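PDB 1LUR: aldose 1-epimerase, which probably interconverts the alpha and beta anomers of free aldose sugars such as galactose, as a mutarotase of the GalM family. Local coordinates for residues F14-N19 and T24-P29; T33-T38 and D57-D62; A173-D178 and I331-S336. All coordinates share one frame; numbering follows the deposited sequence.

How the contacts relate
Contacts 1 and 2 share a small antiparallel sheet: strand 24-28 of contact 1 is the neighbour of strand 33-40 in contact 2, and Thr26 N lies 2.9 Å from Lys36 O, a probable hydrogen bond. Their centres are 11 Å apart. Strand 33-40 also leads inward to contact 3, where Leu37 CD1 packs against Trp175 CH2 and Phe335 CZ, while Leu34 CD2 stands 4.0 Å from Ala173 CB. Contacts 1 and 3 do not touch, their nearest atoms being about 7 Å apart. The order is thus edge hairpin, inner strand with the helix that packs on it, then sheet-to-sheet core. No ligand or catalytic residue is identified in these segments, so the three contacts are best read as parts of the beta framework.

Contact 1 (F14-N19 and T24-P29); sequences FIEIAN and TATLLP
Phe14 and Leu28 meet at one end of the hairpin, the Phe14 ring slanting so that its CD1 lies 3.9 Å from Leu28 CD1. Nearer the backbone, Phe14 CB sits 3.6 Å from the methyl Thr26 CG2. Further along, within the paired strands, Glu16 and Thr26 run side by side and point the same way. On the face carrying Ile15, Ile17, Ala25 and Leu27, Ile17 CG1 stands between its backbone N and carbonyl carbon (chi1 62°), and this lays it 3.6 Å from Ala25 CB. Ile17 crosses Leu27 at about a right angle. Four backbone bonds hold the register: Ile15 and Leu27 exchange a pair, with Leu27 N to Ile15 O at 2.6 Å, and Ile17 and Ala25 another, at 2.9 Å each way between N and O. The N-to-C directions of the two short strands make 154°, close to antiparallel. Outward, Ile56 touches Phe14 and Leu28. With an alanine in place of Phe14 the ring is gone, which would probably take away carbon surface that Thr26 CG2 and Leu28 CD1 pack on and open a gap beside Ile56. The chemistry implies a hairpin joined by backbone bonds, which packs through Ile15, Ile17 and Leu27 on strands 121-129 and 138-147.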
ATOM      1  N   PHE A  14      -0.364 -18.905  -7.265  1.00 49.76           N
ATOM      2  CA  PHE A  14      -0.929 -17.655  -7.751  1.00 46.80           C
ATOM      3  C   PHE A  14      -2.403 -17.849  -8.070  1.00 44.95           C
ATOM      4  O   PHE A  14      -2.808 -18.898  -8.567  1.00 44.23           O
ATOM      5  CB  PHE A  14      -0.196 -17.193  -9.012  1.00 46.79           C
ATOM      6  CG  PHE A  14       1.197 -16.687  -8.759  1.00 47.73           C
ATOM      7  CD1 PHE A  14       1.407 -15.537  -8.002  1.00 47.22           C
ATOM      8  CD2 PHE A  14       2.300 -17.351  -9.289  1.00 47.13           C
ATOM      9  CE1 PHE A  14       2.697 -15.055  -7.776  1.00 48.40           C
ATOM     10  CE2 PHE A  14       3.596 -16.879  -9.069  1.00 47.77           C
ATOM     11  CZ  PHE A  14       3.796 -15.727  -8.311  1.00 48.00           C
ATOM     12  N   ILE A  15      -3.204 -16.837  -7.767  1.00 42.54           N
ATOM     13  CA  ILE A  15      -4.633 -16.893  -8.027  1.00 41.05           C
ATOM     14  C   ILE A  15      -4.944 -15.747  -8.980  1.00 41.31           C
ATOM     15  O   ILE A  15      -4.555 -14.606  -8.737  1.00 41.04           O
ATOM     16  CB  ILE A  15      -5.449 -16.710  -6.739  1.00 40.81           C
ATOM     17  CG1 ILE A  15      -5.058 -17.783  -5.720  1.00 41.50           C
ATOM     18  CG2 ILE A  15      -6.936 -16.782  -7.050  1.00 41.06           C
ATOM     19  CD1 ILE A  15      -5.788 -17.672  -4.390  1.00 39.56           C
ATOM     20  N   GLU A  16      -5.637 -16.051 -10.069  1.00 40.58           N
ATOM     21  CA  GLU A  16      -5.977 -15.026 -11.043  1.00 40.60           C
ATOM     22  C   GLU A  16      -7.454 -14.667 -11.095  1.00 39.58           C
ATOM     23  O   GLU A  16      -8.325 -15.528 -10.943  1.00 39.59           O
ATOM     24  CB  GLU A  16      -5.520 -15.455 -12.440  1.00 43.40           C
ATOM     25  CG  GLU A  16      -4.070 -15.127 -12.759  1.00 47.74           C
ATOM     26  CD  GLU A  16      -3.672 -15.552 -14.164  1.00 51.66           C
ATOM     27  OE1 GLU A  16      -4.402 -15.221 -15.127  1.00 52.01           O
ATOM     28  OE2 GLU A  16      -2.620 -16.209 -14.308  1.00 53.35           O
ATOM     29  N   ILE A  17      -7.721 -13.381 -11.295  1.00 36.26           N
ATOM     30  CA  ILE A  17      -9.081 -12.868 -11.386  1.00 35.69           C
ATOM     31  C   ILE A  17      -9.056 -11.898 -12.552  1.00 35.15           C
ATOM     32  O   ILE A  17      -8.001 -11.354 -12.887  1.00 33.81           O
ATOM     33  CB  ILE A  17      -9.537 -12.121 -10.112  1.00 35.69           C
ATOM     34  CG1 ILE A  17      -8.656 -10.900  -9.858  1.00 35.02           C
ATOM     35  CG2 ILE A  17      -9.515 -13.065  -8.928  1.00 34.38           C
ATOM     36  CD1 ILE A  17      -9.159 -10.029  -8.724  1.00 35.90           C
ATOM     37  N   ALA A  18     -10.202 -11.676 -13.182  1.00 35.51           N
ATOM     38  CA  ALA A  18     -10.232 -10.759 -14.314  1.00 35.21           C
ATOM     39  C   ALA A  18     -11.640 -10.383 -14.735  1.00 33.71           C
ATOM     40  O   ALA A  18     -12.607 -11.071 -14.409  1.00 34.74           O
ATOM     41  CB  ALA A  18      -9.491 -11.386 -15.495  1.00 34.49           C
ATOM     42  N   ASN A  19     -11.760  -9.272 -15.446  1.00 32.52           N
ATOM     43  CA  ASN A  19     -13.072  -8.844 -15.901  1.00 32.87           C
ATOM     44  C   ASN A  19     -13.166  -9.246 -17.372  1.00 33.07           C
ATOM     45  O   ASN A  19     -12.361 -10.046 -17.847  1.00 33.45           O
ATOM     46  CB  ASN A  19     -13.262  -7.334 -15.735  1.00 32.48           C
ATOM     47  CG  ASN A  19     -12.278  -6.525 -16.540  1.00 33.24           C
ATOM     48  OD1 ASN A  19     -11.483  -7.068 -17.313  1.00 35.09           O
ATOM     49  ND2 ASN A  19     -12.325  -5.209 -16.369  1.00 34.47           N
ATOM     50  N   THR A  24      -6.644  -7.919 -15.712  1.00 33.27           N
ATOM     51  CA  THR A  24      -6.375  -9.135 -14.963  1.00 34.91           C
ATOM     52  C   THR A  24      -5.505  -8.830 -13.745  1.00 34.58           C
ATOM     53  O   THR A  24      -4.623  -7.976 -13.792  1.00 35.50           O
ATOM     54  CB  THR A  24      -5.660 -10.192 -15.851  1.00 35.81           C
ATOM     55  OG1 THR A  24      -6.457 -10.458 -17.012  1.00 37.11           O
ATOM     56  CG2 THR A  24      -5.466 -11.498 -15.092  1.00 36.75           C
ATOM     57  N   ALA A  25      -5.775  -9.529 -12.652  1.00 33.70           N
ATOM     58  CA  ALA A  25      -5.022  -9.344 -11.420  1.00 34.03           C
ATOM     59  C   ALA A  25      -4.626 -10.712 -10.888  1.00 33.60           C
ATOM     60  O   ALA A  25      -5.433 -11.639 -10.879  1.00 34.30           O
ATOM     61  CB  ALA A  25      -5.869  -8.612 -10.389  1.00 33.12           C
ATOM     62  N   THR A  26      -3.379 -10.840 -10.460  1.00 33.93           N
ATOM     63  CA  THR A  26      -2.905 -12.105  -9.927  1.00 34.46           C
ATOM     64  C   THR A  26      -2.542 -11.897  -8.459  1.00 34.29           C
ATOM     65  O   THR A  26      -1.726 -11.040  -8.131  1.00 34.64           O
ATOM     66  CB  THR A  26      -1.678 -12.609 -10.693  1.00 35.56           C
ATOM     67  OG1 THR A  26      -2.004 -12.729 -12.084  1.00 34.95           O
ATOM     68  CG2 THR A  26      -1.252 -13.969 -10.167  1.00 36.37           C
ATOM     69  N   LEU A  27      -3.163 -12.682  -7.586  1.00 34.24           N
ATOM     70  CA  LEU A  27      -2.914 -12.587  -6.155  1.00 34.03           C
ATOM     71  C   LEU A  27      -2.160 -13.802  -5.618  1.00 34.94           C
ATOM     72  O   LEU A  27      -2.106 -14.852  -6.261  1.00 35.78           O
ATOM     73  CB  LEU A  27      -4.235 -12.442  -5.402  1.00 33.23           C
ATOM     74  CG  LEU A  27      -5.147 -11.279  -5.805  1.00 33.14           C
ATOM     75  CD1 LEU A  27      -4.336  -9.990  -5.830  1.00 31.80           C
ATOM     76  CD2 LEU A  27      -5.765 -11.542  -7.177  1.00 33.69           C
ATOM     77  N   LEU A  28      -1.591 -13.646  -4.428  1.00 33.74           N
ATOM     78  CA  LEU A  28      -0.836 -14.709  -3.778  1.00 34.52           C
ATOM     79  C   LEU A  28      -1.254 -14.763  -2.311  1.00 34.80           C
ATOM     80  O   LEU A  28      -1.211 -13.752  -1.608  1.00 34.59           O
ATOM     81  CB  LEU A  28       0.665 -14.422  -3.889  1.00 34.76           C
ATOM     82  CG  LEU A  28       1.660 -15.494  -3.436  1.00 36.34           C
ATOM     83  CD1 LEU A  28       1.523 -16.738  -4.315  1.00 36.88           C
ATOM     84  CD2 LEU A  28       3.074 -14.934  -3.536  1.00 36.92           C
ATOM     85  N   PRO A  29      -1.677 -15.944  -1.836  1.00 35.81           N
ATOM     86  CA  PRO A  29      -2.105 -16.124  -0.446  1.00 35.89           C
ATOM     87  C   PRO A  29      -1.070 -15.602   0.542  1.00 35.02           C
ATOM     88  O   PRO A  29      -1.416 -15.052   1.592  1.00 34.06           O
ATOM     89  CB  PRO A  29      -2.293 -17.633  -0.337  1.00 35.93           C
ATOM     90  CG  PRO A  29      -2.733 -18.010  -1.716  1.00 36.37           C
ATOM     91  CD  PRO A  29      -1.790 -17.210  -2.584  1.00 36.72           C
TER

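Contact 2 (T33-T38 and D57-D62); sequences TLAKLT and DEFEKD
Ala35 and Phe59 have the closest alpha carbons of this contact, 8.5 Å apart, and no hydrogen bond joins segment 33-38 to segment 57-62. The strand is not regular here: Ala35 and Lys36 both face Thr26 of the neighbouring strand, and Ala35 takes a helical backbone conformation (psi -48°), the geometry of a classic beta bulge. Across that distance a single side chain does the bridging. Phe59 points from the helix toward the strand, and the far end of its ring rests against Thr33 and Ala35, both on the same side of the ring and both met obliquely. Its CZ lies 3.8 Å from Ala35 CA and 3.9 Å from Ala35 CB, so the alanine is met at backbone and methyl alike. On the neighbouring ring carbon, Phe59 CE1 is 3.9 Å from Thr33 CG2. That methyl stands opposite the backbone N of Thr33 (OG1 chi1 -54°), while the hydroxyl OG1 is engaged with Phe30 O, so Thr33 offers the ring its carbon branch. Phe53 meets Phe59 edge-to-face, and Leu28 of strand 24-28 also touches it. Within this contact Phe59 alone reaches the bulged strand, joining helix 56-61 to the small antiparallel sheet of the largely beta, galactose mutarotase-type fold.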
ATOM      1  N   THR A  33      -0.826 -10.815  -1.151  1.00 27.04           N
ATOM      2  CA  THR A  33      -0.154  -9.996  -2.152  1.00 29.43           C
ATOM      3  C   THR A  33      -0.727  -9.834  -3.557  1.00 29.05           C
ATOM      4  O   THR A  33      -1.251 -10.777  -4.146  1.00 29.70           O
ATOM      5  CB  THR A  33       1.295 -10.505  -2.339  1.00 30.30           C
ATOM      6  OG1 THR A  33       1.953 -10.554  -1.068  1.00 29.77           O
ATOM      7  CG2 THR A  33       2.071  -9.597  -3.286  1.00 30.84           C
ATOM      8  N   LEU A  34      -0.590  -8.622  -4.090  1.00 31.20           N
ATOM      9  CA  LEU A  34      -1.057  -8.304  -5.432  1.00 31.27           C
ATOM     10  C   LEU A  34       0.206  -8.583  -6.241  1.00 32.04           C
ATOM     11  O   LEU A  34       1.113  -7.751  -6.295  1.00 31.69           O
ATOM     12  CB  LEU A  34      -1.437  -6.827  -5.554  1.00 29.94           C
ATOM     13  CG  LEU A  34      -1.774  -6.345  -6.972  1.00 30.63           C
ATOM     14  CD1 LEU A  34      -2.865  -7.226  -7.580  1.00 29.85           C
ATOM     15  CD2 LEU A  34      -2.220  -4.882  -6.927  1.00 28.76           C
ATOM     16  N   ALA A  35       0.267  -9.768  -6.842  1.00 34.35           N
ATOM     17  CA  ALA A  35       1.418 -10.185  -7.642  1.00 35.02           C
ATOM     18  C   ALA A  35       1.550  -9.511  -9.006  1.00 36.17           C
ATOM     19  O   ALA A  35       2.632  -9.053  -9.376  1.00 36.82           O
ATOM     20  CB  ALA A  35       1.392 -11.697  -7.821  1.00 35.64           C
ATOM     21  N   LYS A  36       0.460  -9.471  -9.764  1.00 35.86           N
ATOM     22  CA  LYS A  36       0.483  -8.852 -11.084  1.00 36.68           C
ATOM     23  C   LYS A  36      -0.826  -8.135 -11.351  1.00 36.41           C
ATOM     24  O   LYS A  36      -1.835  -8.400 -10.700  1.00 34.85           O
ATOM     25  CB  LYS A  36       0.646  -9.905 -12.181  1.00 37.77           C
ATOM     26  CG  LYS A  36       1.722 -10.949 -11.970  1.00 39.84           C
ATOM     27  CD  LYS A  36       1.545 -12.083 -12.983  1.00 40.89           C
ATOM     28  CE  LYS A  36       1.426 -11.544 -14.409  1.00 40.57           C
ATOM     29  NZ  LYS A  36       1.185 -12.623 -15.408  1.00 40.55           N
ATOM     30  N   LEU A  37      -0.793  -7.243 -12.337  1.00 38.12           N
ATOM     31  CA  LEU A  37      -1.953  -6.461 -12.750  1.00 39.50           C
ATOM     32  C   LEU A  37      -1.693  -6.019 -14.192  1.00 39.67           C
ATOM     33  O   LEU A  37      -0.976  -5.047 -14.439  1.00 40.11           O
ATOM     34  CB  LEU A  37      -2.150  -5.244 -11.846  1.00 39.98           C
ATOM     35  CG  LEU A  37      -3.512  -4.552 -11.981  1.00 39.95           C
ATOM     36  CD1 LEU A  37      -3.743  -3.672 -10.785  1.00 42.75           C
ATOM     37  CD2 LEU A  37      -3.581  -3.742 -13.258  1.00 41.06           C
ATOM     38  N   THR A  38      -2.276  -6.746 -15.140  1.00 39.76           N
ATOM     39  CA  THR A  38      -2.106  -6.440 -16.554  1.00 39.28           C
ATOM     40  C   THR A  38      -3.257  -5.619 -17.124  1.00 40.05           C
ATOM     41  O   THR A  38      -4.418  -5.834 -16.781  1.00 38.86           O
ATOM     42  CB  THR A  38      -1.967  -7.739 -17.369  1.00 39.07           C
ATOM     43  OG1 THR A  38      -3.139  -8.542 -17.188  1.00 40.91           O
ATOM     44  CG2 THR A  38      -0.759  -8.526 -16.900  1.00 39.83           C
ATOM     45  N   ASP A  57       8.382 -18.435  -4.552  1.00 51.66           N
ATOM     46  CA  ASP A  57       9.445 -18.386  -3.562  1.00 51.66           C
ATOM     47  C   ASP A  57      10.126 -17.021  -3.510  1.00 50.41           C
ATOM     48  O   ASP A  57      10.477 -16.545  -2.429  1.00 50.56           O
ATOM     49  CB  ASP A  57      10.474 -19.481  -3.841  1.00 53.75           C
ATOM     50  CG  ASP A  57      11.138 -19.985  -2.576  1.00 55.63           C
ATOM     51  OD1 ASP A  57      11.900 -19.216  -1.950  1.00 56.56           O
ATOM     52  OD2 ASP A  57      10.884 -21.149  -2.199  1.00 56.55           O
ATOM     53  N   GLU A  58      10.309 -16.389  -4.668  1.00 48.61           N
ATOM     54  CA  GLU A  58      10.952 -15.078  -4.716  1.00 47.97           C
ATOM     55  C   GLU A  58      10.142 -14.068  -3.913  1.00 46.43           C
ATOM     56  O   GLU A  58      10.695 -13.137  -3.328  1.00 45.97           O
ATOM     57  CB  GLU A  58      11.085 -14.587  -6.158  1.00 48.57           C
ATOM     58  CG  GLU A  58      12.026 -15.410  -7.015  1.00 50.31           C
ATOM     59  CD  GLU A  58      12.064 -14.931  -8.450  1.00 50.20           C
ATOM     60  OE1 GLU A  58      12.690 -13.885  -8.718  1.00 50.89           O
ATOM     61  OE2 GLU A  58      11.455 -15.598  -9.310  1.00 52.12           O
ATOM     62  N   PHE A  59       8.827 -14.254  -3.904  1.00 45.10           N
ATOM     63  CA  PHE A  59       7.934 -13.365  -3.171  1.00 44.55           C
ATOM     64  C   PHE A  59       8.102 -13.616  -1.679  1.00 44.78           C
ATOM     65  O   PHE A  59       8.143 -12.676  -0.882  1.00 43.46           O
ATOM     66  CB  PHE A  59       6.479 -13.621  -3.572  1.00 43.36           C
ATOM     67  CG  PHE A  59       5.981 -12.720  -4.665  1.00 43.03           C
ATOM     68  CD1 PHE A  59       5.689 -11.386  -4.403  1.00 43.07           C
ATOM     69  CD2 PHE A  59       5.796 -13.204  -5.957  1.00 44.05           C
ATOM     70  CE1 PHE A  59       5.220 -10.548  -5.406  1.00 43.16           C
ATOM     71  CE2 PHE A  59       5.327 -12.374  -6.971  1.00 42.64           C
ATOM     72  CZ  PHE A  59       5.038 -11.043  -6.694  1.00 43.13           C
ATOM     73  N   GLU A  60       8.203 -14.891  -1.311  1.00 45.65           N
ATOM     74  CA  GLU A  60       8.367 -15.281   0.084  1.00 47.37           C
ATOM     75  C   GLU A  60       9.714 -14.832   0.638  1.00 47.85           C
ATOM     76  O   GLU A  60       9.923 -14.810   1.850  1.00 48.64           O
ATOM     77  CB  GLU A  60       8.232 -16.799   0.230  1.00 47.82           C
ATOM     78  CG  GLU A  60       6.849 -17.339  -0.101  1.00 50.08           C
ATOM     79  CD  GLU A  60       6.774 -18.855  -0.018  1.00 51.60           C
ATOM     80  OE1 GLU A  60       7.518 -19.529  -0.761  1.00 54.18           O
ATOM     81  OE2 GLU A  60       5.972 -19.375   0.787  1.00 52.60           O
ATOM     82  N   LYS A  61      10.631 -14.472  -0.252  1.00 48.18           N
ATOM     83  CA  LYS A  61      11.948 -14.029   0.175  1.00 48.24           C
ATOM     84  C   LYS A  61      12.109 -12.517   0.062  1.00 47.67           C
ATOM     85  O   LYS A  61      13.081 -11.959   0.561  1.00 48.22           O
ATOM     86  CB  LYS A  61      13.032 -14.739  -0.645  1.00 49.57           C
ATOM     87  CG  LYS A  61      13.119 -16.241  -0.389  1.00 50.95           C
ATOM     88  CD  LYS A  61      14.109 -16.924  -1.332  1.00 52.65           C
ATOM     89  CE  LYS A  61      14.347 -18.376  -0.924  1.00 52.45           C
ATOM     90  NZ  LYS A  61      15.171 -19.128  -1.917  1.00 53.28           N
ATOM     91  N   ASP A  62      11.153 -11.855  -0.586  1.00 46.36           N
ATOM     92  CA  ASP A  62      11.210 -10.405  -0.753  1.00 45.28           C
ATOM     93  C   ASP A  62      11.206  -9.679   0.587  1.00 44.15           C
ATOM     94  O   ASP A  62      10.590 -10.141   1.547  1.00 43.68           O
ATOM     95  CB  ASP A  62      10.030  -9.920  -1.602  1.00 44.38           C
ATOM     96  CG  ASP A  62       9.933  -8.406  -1.656  1.00 44.47           C
ATOM     97  OD1 ASP A  62      10.977  -7.742  -1.831  1.00 43.85           O
ATOM     98  OD2 ASP A  62       8.809  -7.876  -1.536  1.00 45.14           O
TER

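Contact 3 (A173-D178 and I331-S336); sequences AYWNLD and IVYTFS
Trp175 lies against two aromatic rings, Tyr333 and Phe335, both tilted to it. The six-membered ring of Trp175 and the Tyr333 ring have planes inclined at 33°, with centroids 5.3 Å apart; the touching atoms are Trp175 CZ2 and Tyr333 CE2, at 3.5 Å. Against Phe335 the planes stand at 41°, and the centroid of its ring is 6.0 Å from that of the same Trp175 ring. Here Trp175 CZ3 arrives at the edge of the Phe335 ring, near its plane, 3.8 Å from Phe335 CE2. At the edge of the indole, in its plane, a water oxygen lies 3.4 Å from Trp175 NE1 and accepts a weak bond from it; its approach to Tyr333 OH is too short to be trusted. Tyr333 and Phe335 sit two residues apart on one strand and point to the same face; with CG beside the backbone N in both (chi1 close to -57°), the rings lean to the tryptophan in a similar way. Leu37 of strand 33-40 touches both Trp175 and Phe335, and Leu153 of strand 152-160 touches both Tyr333 and Phe335. Strand 170-175 and strand 327-337 belong to different sheets, with 11.7 Å between Trp175 CA and Tyr333 CA. With no direct hydrogen bond between the segments, the chemistry implies that at this point the sheets probably meet through dispersion and hydrophobic contact between buried aromatic carbons.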
ATOM      1  N   ALA A 173       1.723  -2.257  -3.175  1.00 28.88           N
ATOM      2  CA  ALA A 173       2.072  -2.501  -4.574  1.00 29.53           C
ATOM      3  C   ALA A 173       2.901  -1.347  -5.135  1.00 30.27           C
ATOM      4  O   ALA A 173       2.604  -0.180  -4.886  1.00 30.39           O
ATOM      5  CB  ALA A 173       0.806  -2.683  -5.404  1.00 29.78           C
ATOM      6  N   TYR A 174       3.954  -1.688  -5.873  1.00 31.98           N
ATOM      7  CA  TYR A 174       4.842  -0.704  -6.491  1.00 32.21           C
ATOM      8  C   TYR A 174       4.335  -0.556  -7.925  1.00 31.14           C
ATOM      9  O   TYR A 174       4.287  -1.539  -8.666  1.00 30.83           O
ATOM     10  CB  TYR A 174       6.286  -1.212  -6.529  1.00 34.78           C
ATOM     11  CG  TYR A 174       7.025  -1.223  -5.204  1.00 37.31           C
ATOM     12  CD1 TYR A 174       6.673  -2.108  -4.181  1.00 38.26           C
ATOM     13  CD2 TYR A 174       8.122  -0.387  -4.999  1.00 38.78           C
ATOM     14  CE1 TYR A 174       7.408  -2.161  -2.990  1.00 39.01           C
ATOM     15  CE2 TYR A 174       8.858  -0.431  -3.818  1.00 39.37           C
ATOM     16  CZ  TYR A 174       8.500  -1.317  -2.819  1.00 39.52           C
ATOM     17  OH  TYR A 174       9.240  -1.351  -1.657  1.00 41.36           O
ATOM     18  N   TRP A 175       3.975   0.662  -8.319  1.00 31.36           N
ATOM     19  CA  TRP A 175       3.467   0.898  -9.665  1.00 32.50           C
ATOM     20  C   TRP A 175       4.413   1.515 -10.691  1.00 34.19           C
ATOM     21  O   TRP A 175       5.188   2.419 -10.391  1.00 35.37           O
ATOM     22  CB  TRP A 175       2.199   1.750  -9.591  1.00 31.98           C
ATOM     23  CG  TRP A 175       1.147   1.184  -8.695  1.00 33.29           C
ATOM     24  CD1 TRP A 175       1.031   1.371  -7.347  1.00 32.96           C
ATOM     25  CD2 TRP A 175       0.071   0.315  -9.074  1.00 32.03           C
ATOM     26  NE1 TRP A 175      -0.051   0.674  -6.863  1.00 32.27           N
ATOM     27  CE2 TRP A 175      -0.658   0.017  -7.901  1.00 33.03           C
ATOM     28  CE3 TRP A 175      -0.348  -0.242 -10.291  1.00 31.74           C
ATOM     29  CZ2 TRP A 175      -1.784  -0.815  -7.909  1.00 31.51           C
ATOM     30  CZ3 TRP A 175      -1.467  -1.068 -10.298  1.00 31.04           C
ATOM     31  CH2 TRP A 175      -2.170  -1.345  -9.113  1.00 31.68           C
ATOM     32  N   ASN A 176       4.313   1.001 -11.913  1.00 37.01           N
ATOM     33  CA  ASN A 176       5.104   1.428 -13.063  1.00 39.50           C
ATOM     34  C   ASN A 176       4.173   1.077 -14.220  1.00 39.97           C
ATOM     35  O   ASN A 176       3.946  -0.097 -14.509  1.00 39.50           O
ATOM     36  CB  ASN A 176       6.407   0.631 -13.166  1.00 42.05           C
ATOM     37  CG  ASN A 176       7.242   1.039 -14.363  1.00 45.72           C
ATOM     38  OD1 ASN A 176       6.789   0.956 -15.506  1.00 47.07           O
ATOM     39  ND2 ASN A 176       8.466   1.488 -14.109  1.00 47.27           N
ATOM     40  N   LEU A 177       3.632   2.099 -14.871  1.00 42.19           N
ATOM     41  CA  LEU A 177       2.708   1.911 -15.983  1.00 43.29           C
ATOM     42  C   LEU A 177       3.238   1.695 -17.403  1.00 44.98           C
ATOM     43  O   LEU A 177       2.457   1.356 -18.291  1.00 45.34           O
ATOM     44  CB  LEU A 177       1.726   3.086 -15.997  1.00 41.90           C
ATOM     45  CG  LEU A 177       1.213   3.526 -14.618  1.00 42.02           C
ATOM     46  CD1 LEU A 177       0.244   4.693 -14.774  1.00 42.87           C
ATOM     47  CD2 LEU A 177       0.534   2.356 -13.922  1.00 41.29           C
ATOM     48  N   ASP A 178       4.536   1.872 -17.639  1.00 46.42           N
ATOM     49  CA  ASP A 178       5.051   1.675 -19.000  1.00 47.79           C
ATOM     50  C   ASP A 178       6.321   0.847 -19.146  1.00 49.06           C
ATOM     51  O   ASP A 178       6.818   0.661 -20.261  1.00 50.47           O
ATOM     52  CB  ASP A 178       5.264   3.031 -19.680  1.00 46.38           C
ATOM     53  CG  ASP A 178       6.205   3.930 -18.907  1.00 45.82           C
ATOM     54  OD1 ASP A 178       7.244   3.433 -18.427  1.00 46.69           O
ATOM     55  OD2 ASP A 178       5.915   5.138 -18.787  1.00 44.57           O
ATOM     56  N   ILE A 331     -10.097   0.695  -1.128  1.00 25.80           N
ATOM     57  CA  ILE A 331      -9.250   1.410  -2.066  1.00 25.04           C
ATOM     58  C   ILE A 331      -9.759   1.019  -3.441  1.00 25.68           C
ATOM     59  O   ILE A 331      -9.844  -0.171  -3.751  1.00 25.71           O
ATOM     60  CB  ILE A 331      -7.780   0.962  -1.966  1.00 22.91           C
ATOM     61  CG1 ILE A 331      -7.279   1.083  -0.526  1.00 21.19           C
ATOM     62  CG2 ILE A 331      -6.923   1.826  -2.862  1.00 23.93           C
ATOM     63  CD1 ILE A 331      -5.889   0.487  -0.305  1.00 20.86           C
ATOM     64  N   VAL A 332     -10.116   2.007  -4.259  1.00 26.25           N
ATOM     65  CA  VAL A 332     -10.611   1.715  -5.597  1.00 25.12           C
ATOM     66  C   VAL A 332      -9.651   2.250  -6.651  1.00 26.01           C
ATOM     67  O   VAL A 332      -9.430   3.458  -6.736  1.00 25.90           O
ATOM     68  CB  VAL A 332     -12.009   2.334  -5.833  1.00 25.95           C
ATOM     69  CG1 VAL A 332     -12.526   1.939  -7.225  1.00 27.36           C
ATOM     70  CG2 VAL A 332     -12.969   1.856  -4.760  1.00 26.68           C
ATOM     71  N   TYR A 333      -9.060   1.343  -7.429  1.00 26.45           N
ATOM     72  CA  TYR A 333      -8.126   1.721  -8.481  1.00 27.97           C
ATOM     73  C   TYR A 333      -8.865   1.630  -9.810  1.00 30.68           C
ATOM     74  O   TYR A 333      -9.396   0.571 -10.155  1.00 28.83           O
ATOM     75  CB  TYR A 333      -6.927   0.766  -8.555  1.00 28.20           C
ATOM     76  CG  TYR A 333      -6.110   0.636  -7.295  1.00 29.75           C
ATOM     77  CD1 TYR A 333      -6.597  -0.067  -6.197  1.00 30.49           C
ATOM     78  CD2 TYR A 333      -4.830   1.188  -7.213  1.00 30.84           C
ATOM     79  CE1 TYR A 333      -5.830  -0.222  -5.050  1.00 33.20           C
ATOM     80  CE2 TYR A 333      -4.056   1.039  -6.070  1.00 30.66           C
ATOM     81  CZ  TYR A 333      -4.559   0.335  -4.995  1.00 32.42           C
ATOM     82  OH  TYR A 333      -3.798   0.181  -3.859  1.00 34.79           O
ATOM     83  N   THR A 334      -8.906   2.731 -10.550  1.00 31.24           N
ATOM     84  CA  THR A 334      -9.585   2.735 -11.842  1.00 32.90           C
ATOM     85  C   THR A 334      -8.528   2.887 -12.922  1.00 33.66           C
ATOM     86  O   THR A 334      -7.729   3.821 -12.885  1.00 33.28           O
ATOM     87  CB  THR A 334     -10.583   3.903 -11.972  1.00 32.86           C
ATOM     88  OG1 THR A 334     -11.603   3.778 -10.976  1.00 28.25           O
ATOM     89  CG2 THR A 334     -11.235   3.889 -13.351  1.00 34.83           C
ATOM     90  N   PHE A 335      -8.525   1.963 -13.879  1.00 35.86           N
ATOM     91  CA  PHE A 335      -7.564   1.999 -14.968  1.00 36.06           C
ATOM     92  C   PHE A 335      -8.233   2.498 -16.241  1.00 37.58           C
ATOM     93  O   PHE A 335      -9.341   2.078 -16.578  1.00 37.23           O
ATOM     94  CB  PHE A 335      -6.967   0.609 -15.183  1.00 35.11           C
ATOM     95  CG  PHE A 335      -6.326   0.038 -13.952  1.00 35.75           C
ATOM     96  CD1 PHE A 335      -7.061  -0.746 -13.065  1.00 34.31           C
ATOM     97  CD2 PHE A 335      -5.001   0.331 -13.647  1.00 35.57           C
ATOM     98  CE1 PHE A 335      -6.488  -1.225 -11.892  1.00 35.28           C
ATOM     99  CE2 PHE A 335      -4.414  -0.144 -12.472  1.00 34.41           C
ATOM    100  CZ  PHE A 335      -5.162  -0.923 -11.594  1.00 34.98           C
ATOM    101  N   SER A 336      -7.558   3.407 -16.937  1.00 39.03           N
ATOM    102  CA  SER A 336      -8.081   3.974 -18.173  1.00 40.52           C
ATOM    103  C   SER A 336      -6.944   4.459 -19.060  1.00 42.88           C
ATOM    104  O   SER A 336      -5.784   4.094 -18.859  1.00 42.68           O
ATOM    105  CB  SER A 336      -8.996   5.152 -17.851  1.00 39.96           C
ATOM    106  OG  SER A 336      -8.258   6.198 -17.237  1.00 39.55           O
TER
HETATM  107  O   HOH W   1      -1.381   0.103  -3.804  1.00 33.50           O